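Local coordinates for protein acetyltransferase, GNAT family (Streptococcus agalactiae 2603V/R, PDB 2Q7B) that probably transfers an acetyl group from acetyl-CoA to an amino group, as members of the GNAT N-acetyltransferase family do, at residues Glu26-Pro29 with Tyr30-Ala33; Glu55-Asp58 with Ile59-Glu63. All blocks are in the same frame, centred on the assembly; numbering follows the deposited sequence. Where two conformers were deposited one is given.

Contact 1: Glu26-Pro29 with Tyr30-Ala33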
ATOM      1  N   GLU A  26      10.698 -11.525   2.641  1.00 36.36           N
ATOM      2  CA  GLU A  26      10.103 -12.384   3.666  1.00 37.91           C
ATOM      3  C   GLU A  26       8.963 -11.570   4.267  1.00 36.68           C
ATOM      4  O   GLU A  26       9.099 -10.356   4.438  1.00 35.19           O
ATOM      5  CB  GLU A  26      11.062 -12.709   4.794  1.00 38.67           C
ATOM      6  CG  GLU A  26      12.376 -13.342   4.406  1.00 49.94           C
ATOM      7  CD  GLU A  26      13.243 -13.621   5.627  1.00 45.90           C
ATOM      8  OE1 GLU A  26      12.740 -14.272   6.572  1.00 60.25           O
ATOM      9  OE2 GLU A  26      14.412 -13.183   5.633  1.00 61.48           O
ATOM     10  N   ASN A  27       7.861 -12.223   4.608  1.00 36.05           N
ATOM     11  CA  ASN A  27       6.696 -11.516   5.132  1.00 38.20           C
ATOM     12  C   ASN A  27       7.133 -10.687   6.319  1.00 36.50           C
ATOM     13  O   ASN A  27       7.675 -11.200   7.280  1.00 34.66           O
ATOM     14  CB  ASN A  27       5.544 -12.487   5.505  1.00 39.34           C
ATOM     15  CG  ASN A  27       4.952 -13.248   4.274  1.00 49.26           C
ATOM     16  OD1 ASN A  27       5.009 -12.779   3.120  1.00 52.04           O
ATOM     17  ND2 ASN A  27       4.358 -14.423   4.540  1.00 55.47           N
ATOM     18  N   ASN A  28       6.917  -9.381   6.213  1.00 37.41           N
ATOM     19  CA  ASN A  28       7.331  -8.419   7.218  1.00 36.27           C
ATOM     20  C   ASN A  28       6.487  -7.164   6.954  1.00 36.17           C
ATOM     21  O   ASN A  28       6.715  -6.488   5.956  1.00 33.70           O
ATOM     22  CB  ASN A  28       8.853  -8.172   7.066  1.00 36.84           C
ATOM     23  CG  ASN A  28       9.397  -7.133   8.035  1.00 38.78           C
ATOM     24  OD1 ASN A  28       8.741  -6.135   8.306  1.00 38.01           O
ATOM     25  ND2 ASN A  28      10.616  -7.360   8.551  1.00 35.46           N
ATOM     26  N   PRO A  29       5.503  -6.850   7.839  1.00 36.76           N
ATOM     27  CA  PRO A  29       4.618  -5.694   7.576  1.00 36.82           C
ATOM     28  C   PRO A  29       5.340  -4.339   7.505  1.00 36.96           C
ATOM     29  O   PRO A  29       4.867  -3.431   6.826  1.00 35.55           O
ATOM     30  CB  PRO A  29       3.631  -5.722   8.757  1.00 37.68           C
ATOM     31  CG  PRO A  29       4.359  -6.435   9.865  1.00 36.54           C
ATOM     32  CD  PRO A  29       5.192  -7.481   9.141  1.00 38.33           C
ATOM     33  N   TYR A  30       6.479  -4.215   8.182  0.50 37.95           N
ATOM     34  CA  TYR A  30       7.249  -2.973   8.167  0.50 39.20           C
ATOM     35  C   TYR A  30       7.886  -2.804   6.790  0.50 38.77           C
ATOM     36  O   TYR A  30       7.770  -1.740   6.170  0.50 37.75           O
ATOM     37  CB  TYR A  30       8.269  -2.944   9.318  0.50 40.48           C
ATOM     38  CG  TYR A  30       7.584  -3.115  10.658  0.50 42.85           C
ATOM     39  CD1 TYR A  30       7.033  -2.025  11.331  0.50 48.01           C
ATOM     40  CD2 TYR A  30       7.435  -4.377  11.228  0.50 48.20           C
ATOM     41  CE1 TYR A  30       6.372  -2.182  12.546  0.50 40.46           C
ATOM     42  CE2 TYR A  30       6.772  -4.549  12.446  0.50 46.89           C
ATOM     43  CZ  TYR A  30       6.244  -3.447  13.096  0.50 46.10           C
ATOM     44  OH  TYR A  30       5.599  -3.620  14.304  0.50 43.93           O
ATOM     45  N   HIS A  31       8.507  -3.862   6.276  1.00 37.57           N
ATOM     46  CA  HIS A  31       9.090  -3.784   4.942  1.00 35.81           C
ATOM     47  C   HIS A  31       8.031  -3.638   3.855  1.00 34.53           C
ATOM     48  O   HIS A  31       8.254  -2.960   2.842  1.00 33.78           O
ATOM     49  CB  HIS A  31       9.933  -5.027   4.605  1.00 34.96           C
ATOM     50  CG  HIS A  31      11.193  -5.135   5.391  1.00 35.62           C
ATOM     51  ND1 HIS A  31      11.871  -6.329   5.548  1.00 34.45           N
ATOM     52  CD2 HIS A  31      11.882  -4.207   6.097  1.00 35.31           C
ATOM     53  CE1 HIS A  31      12.943  -6.116   6.289  1.00 37.65           C
ATOM     54  NE2 HIS A  31      12.967  -4.842   6.641  1.00 33.65           N
ATOM     55  N   LEU A  32       6.889  -4.286   4.051  1.00 34.56           N
ATOM     56  CA  LEU A  32       5.824  -4.235   3.070  1.00 34.32           C
ATOM     57  C   LEU A  32       5.312  -2.807   2.939  1.00 34.31           C
ATOM     58  O   LEU A  32       5.080  -2.347   1.837  1.00 36.47           O
ATOM     59  CB  LEU A  32       4.696  -5.215   3.414  1.00 32.70           C
ATOM     60  CG  LEU A  32       3.502  -5.256   2.434  1.00 35.13           C
ATOM     61  CD1 LEU A  32       3.965  -5.499   0.985  1.00 39.94           C
ATOM     62  CD2 LEU A  32       2.482  -6.277   2.840  1.00 35.72           C
ATOM     63  N   ALA A  33       5.164  -2.115   4.066  1.00 34.69           N
ATOM     64  CA  ALA A  33       4.731  -0.713   4.068  1.00 32.77           C
ATOM     65  C   ALA A  33       5.728   0.145   3.314  1.00 32.96           C
ATOM     66  O   ALA A  33       5.346   0.955   2.483  1.00 33.27           O
ATOM     67  CB  ALA A  33       4.563  -0.205   5.473  1.00 33.37           C
TER
HETATM   68  O   HOH W   1      11.231  -8.702   4.297  1.00 34.30           O
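N28 OD1 meets the backbone N of H31 at 3.1 Å, with an N-H...O angle of 165°, and this nearly straight bond defines N28 as the N-cap of the helix that begins at P29. N28 OD1 also takes a weak, strongly bent bond from Y30 N at 3.0 Å. The H31 donor stands well above the plane of the N28 amide, so the bond does not run along a lone pair of OD1. What puts the amide over the first turn is the N28 torsion, which sets CG anti to the backbone N (chi1 178°).

Backbone bonds continue the turn. L32 N donates to N28 O at 2.9 Å and A33 N to P29 O at 3.1 Å, the i to i+4 pattern of an alpha-helix.

Flat groups supply the second layer. The N28 amide lies against one face of the H31 imidazole, their planes 18° apart, with ND2 displaced toward the ring's rim and 3.4 Å from ND1. The near-parallel planes and the position of ND2 over the face make this a stack; the ND2-ND1 angle is too poor for a hydrogen bond. H31 ND1 instead uses a water in the plane of its ring, at 2.8 Å, and that water donates to E26 O, bridging the loop to the imidazole.

Apolar contact is slight: P29 CG lies 3.9 Å from Y30 CD2, the pyrrolidine and phenol crossing obliquely.

The turn follows the short loop after strand 20-24 and opens helix 29-46. H31 packs on I75 and L77 of strand 72-78, L32 reaches Y25, and P29, L32 and A33 border F60 of the second subunit.

Contact 2: Glu55-Asp58 with Ile59-Glu63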
ATOM      1  N   GLU A  55      -4.209  -2.720  -9.069  0.50 33.89           N
ATOM      2  CA  GLU A  55      -3.743  -3.162 -10.381  0.50 35.52           C
ATOM      3  C   GLU A  55      -2.480  -4.011 -10.283  0.50 35.66           C
ATOM      4  O   GLU A  55      -2.007  -4.517 -11.298  0.50 35.62           O
ATOM      5  CB  GLU A  55      -3.431  -1.974 -11.302  0.50 36.20           C
ATOM      6  CG  GLU A  55      -4.583  -1.046 -11.598  0.50 37.96           C
ATOM      7  CD  GLU A  55      -4.142   0.147 -12.434  0.50 39.72           C
ATOM      8  OE1 GLU A  55      -3.559  -0.063 -13.524  0.50 42.10           O
ATOM      9  OE2 GLU A  55      -4.387   1.296 -11.999  0.50 43.37           O
ATOM     10  N   GLN A  56      -1.928  -4.169  -9.079  1.00 35.57           N
ATOM     11  CA  GLN A  56      -0.711  -4.945  -8.880  1.00 37.39           C
ATOM     12  C   GLN A  56      -0.759  -5.549  -7.493  1.00 35.10           C
ATOM     13  O   GLN A  56       0.164  -5.413  -6.693  1.00 37.22           O
ATOM     14  CB  GLN A  56       0.522  -4.068  -9.088  1.00 38.10           C
ATOM     15  CG  GLN A  56       0.448  -2.748  -8.320  1.00 40.05           C
ATOM     16  CD  GLN A  56       1.499  -1.742  -8.703  1.00 40.88           C
ATOM     17  OE1 GLN A  56       2.338  -1.993  -9.570  1.00 41.78           O
ATOM     18  NE2 GLN A  56       1.468  -0.579  -8.030  1.00 36.80           N
ATOM     19  N   ASP A  57      -1.843  -6.265  -7.236  1.00 35.15           N
ATOM     20  CA  ASP A  57      -2.066  -6.869  -5.918  1.00 35.77           C
ATOM     21  C   ASP A  57      -1.120  -8.052  -5.594  1.00 34.64           C
ATOM     22  O   ASP A  57      -1.107  -8.531  -4.468  1.00 33.76           O
ATOM     23  CB  ASP A  57      -3.545  -7.210  -5.716  1.00 36.65           C
ATOM     24  CG  ASP A  57      -4.070  -8.192  -6.764  1.00 43.01           C
ATOM     25  OD1 ASP A  57      -3.407  -9.219  -6.990  1.00 49.39           O
ATOM     26  OD2 ASP A  57      -5.122  -7.923  -7.359  1.00 56.48           O
ATOM     27  N   ASP A  58      -0.334  -8.507  -6.579  1.00 34.50           N
ATOM     28  CA  ASP A  58       0.767  -9.472  -6.352  1.00 36.38           C
ATOM     29  C   ASP A  58       1.745  -8.999  -5.224  1.00 35.66           C
ATOM     30  O   ASP A  58       2.382  -9.803  -4.538  1.00 34.51           O
ATOM     31  CB  ASP A  58       1.570  -9.719  -7.653  1.00 36.97           C
ATOM     32  CG  ASP A  58       1.940  -8.413  -8.406  1.00 35.22           C
ATOM     33  OD1 ASP A  58       1.029  -7.804  -9.019  1.00 38.86           O
ATOM     34  OD2 ASP A  58       3.122  -8.020  -8.439  1.00 39.88           O
ATOM     35  N   ILE A  59       1.827  -7.689  -5.041  1.00 36.49           N
ATOM     36  CA  ILE A  59       2.636  -7.036  -3.988  1.00 37.41           C
ATOM     37  C   ILE A  59       2.211  -7.486  -2.584  1.00 34.49           C
ATOM     38  O   ILE A  59       3.037  -7.539  -1.670  1.00 36.09           O
ATOM     39  CB  ILE A  59       2.523  -5.462  -4.129  1.00 40.18           C
ATOM     40  CG1 ILE A  59       3.191  -4.994  -5.436  1.00 45.79           C
ATOM     41  CG2 ILE A  59       3.096  -4.723  -2.956  1.00 46.71           C
ATOM     42  CD1 ILE A  59       4.571  -5.492  -5.636  1.00 52.70           C
ATOM     43  N   PHE A  60       0.934  -7.829  -2.437  1.00 35.76           N
ATOM     44  CA  PHE A  60       0.343  -8.256  -1.160  1.00 36.64           C
ATOM     45  C   PHE A  60       0.301  -9.786  -0.983  1.00 36.46           C
ATOM     46  O   PHE A  60      -0.193 -10.297   0.017  1.00 35.45           O
ATOM     47  CB  PHE A  60      -1.045  -7.583  -0.997  1.00 35.79           C
ATOM     48  CG  PHE A  60      -0.969  -6.091  -1.116  1.00 33.77           C
ATOM     49  CD1 PHE A  60      -0.481  -5.325  -0.075  1.00 41.89           C
ATOM     50  CD2 PHE A  60      -1.269  -5.461  -2.299  1.00 34.57           C
ATOM     51  CE1 PHE A  60      -0.341  -3.960  -0.199  1.00 40.80           C
ATOM     52  CE2 PHE A  60      -1.129  -4.080  -2.427  1.00 37.00           C
ATOM     53  CZ  PHE A  60      -0.659  -3.330  -1.377  1.00 38.20           C
ATOM     54  N   GLN A  61       0.861 -10.507  -1.951  1.00 37.01           N
ATOM     55  CA  GLN A  61       0.924 -11.965  -1.917  1.00 35.53           C
ATOM     56  C   GLN A  61       2.192 -12.399  -2.636  1.00 32.61           C
ATOM     57  O   GLN A  61       2.150 -13.257  -3.509  1.00 31.71           O
ATOM     58  CB  GLN A  61      -0.322 -12.574  -2.563  1.00 35.88           C
ATOM     59  CG  GLN A  61      -0.662 -12.053  -3.957  1.00 38.18           C
ATOM     60  CD  GLN A  61      -2.055 -12.492  -4.431  1.00 38.90           C
ATOM     61  OE1 GLN A  61      -2.430 -13.630  -4.249  1.00 45.83           O
ATOM     62  NE2 GLN A  61      -2.807 -11.578  -5.049  1.00 44.12           N
ATOM     63  N   ILE A  62       3.317 -11.800  -2.248  1.00 33.02           N
ATOM     64  CA  ILE A  62       4.612 -12.057  -2.901  1.00 34.42           C
ATOM     65  C   ILE A  62       5.022 -13.519  -2.847  1.00 35.91           C
ATOM     66  O   ILE A  62       5.478 -14.060  -3.853  1.00 33.86           O
ATOM     67  CB  ILE A  62       5.732 -11.139  -2.346  1.00 35.06           C
ATOM     68  CG1 ILE A  62       5.502  -9.709  -2.848  1.00 34.18           C
ATOM     69  CG2 ILE A  62       7.100 -11.630  -2.764  1.00 35.20           C
ATOM     70  CD1 ILE A  62       6.334  -8.655  -2.168  1.00 37.02           C
ATOM     71  N   GLU A  63       4.857 -14.154  -1.684  1.00 36.02           N
ATOM     72  CA  GLU A  63       5.240 -15.552  -1.520  1.00 39.85           C
ATOM     73  C   GLU A  63       4.482 -16.478  -2.480  1.00 37.34           C
ATOM     74  O   GLU A  63       5.080 -17.305  -3.146  1.00 39.20           O
ATOM     75  CB  GLU A  63       5.083 -15.994  -0.055  1.00 38.29           C
ATOM     76  CG  GLU A  63       5.569 -17.415   0.231  1.00 49.64           C
ATOM     77  CD  GLU A  63       5.463 -17.831   1.711  1.00 49.26           C
ATOM     78  OE1 GLU A  63       5.146 -16.977   2.573  1.00 61.60           O
ATOM     79  OE2 GLU A  63       5.711 -19.028   1.997  1.00 64.66           O
TER
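This is a local contact within a run of 3-10 turns, its bonds spanning Q56 to Q61, that leads from the loop after helix 29-46 into helix 62-67. Three successive backbone bonds of i to i+3 spacing are the evidence: I59 N to Q56 O at 3.3 Å, F60 N to D57 O at 3.0 Å and Q61 N to D58 O at 3.1 Å. In each the donor sits above the carbonyl plane, most markedly at D58 O, where it is 69° out. I62 N also comes near D58 O, but the angle is too poor for a bond, so the i+4 spacing is not taken up here.

Side chains follow the turn. D57 and Q61 run side by side and point the same way, bringing D57 OD1 to 3.1 Å from Q61 NE2 with carboxylate and amide planes 46° apart. Q61 gets there with CG held between its backbone N and carbonyl carbon (chi1 52°) and the chain extended beyond, which also lays Q61 CG 3.6 Å from D57 O. On another flank, I59 CG1 packs at 3.3 Å against Q56 O. The F60 ring has I59 CG2 above its centre on one face and D57 CA at its edge.

The polar ends of two side chains turn to other partners: D58 OD2 is hydrogen-bonded to Y66 OH, while Q56 bonds Q43 and K100. I59 and I62 both pack on F73 of strand 72-78, and D57, F60 and Q61 meet Y30 or A33 of the second subunit.

Q61 is the N-cap residue of helix 62-67, and the geometry is that of a 3-10 turn delivering the chain to an alpha-helix, here in the N-terminal half of a GNAT fold.

Overall arrangement
From the N terminus, the chain leaves strand 20-24, and contact 1 closes the loop into helix 29-46; after that helix, contact 2 turns the following loop into helix 62-67. The two stand in series, neither nested nor crossed, with centres about 12 Å apart on the same side of the chain's centre. They touch directly: L32 CD1 lies 3.5 Å from I59 O, and N27 ND2 makes a weak hydrogen bond to E63 OE1. The starts of two consecutive helices are thus tied together beside strand 72-78. Both contacts also face the second subunit, each meeting the other's counterpart across the dimer.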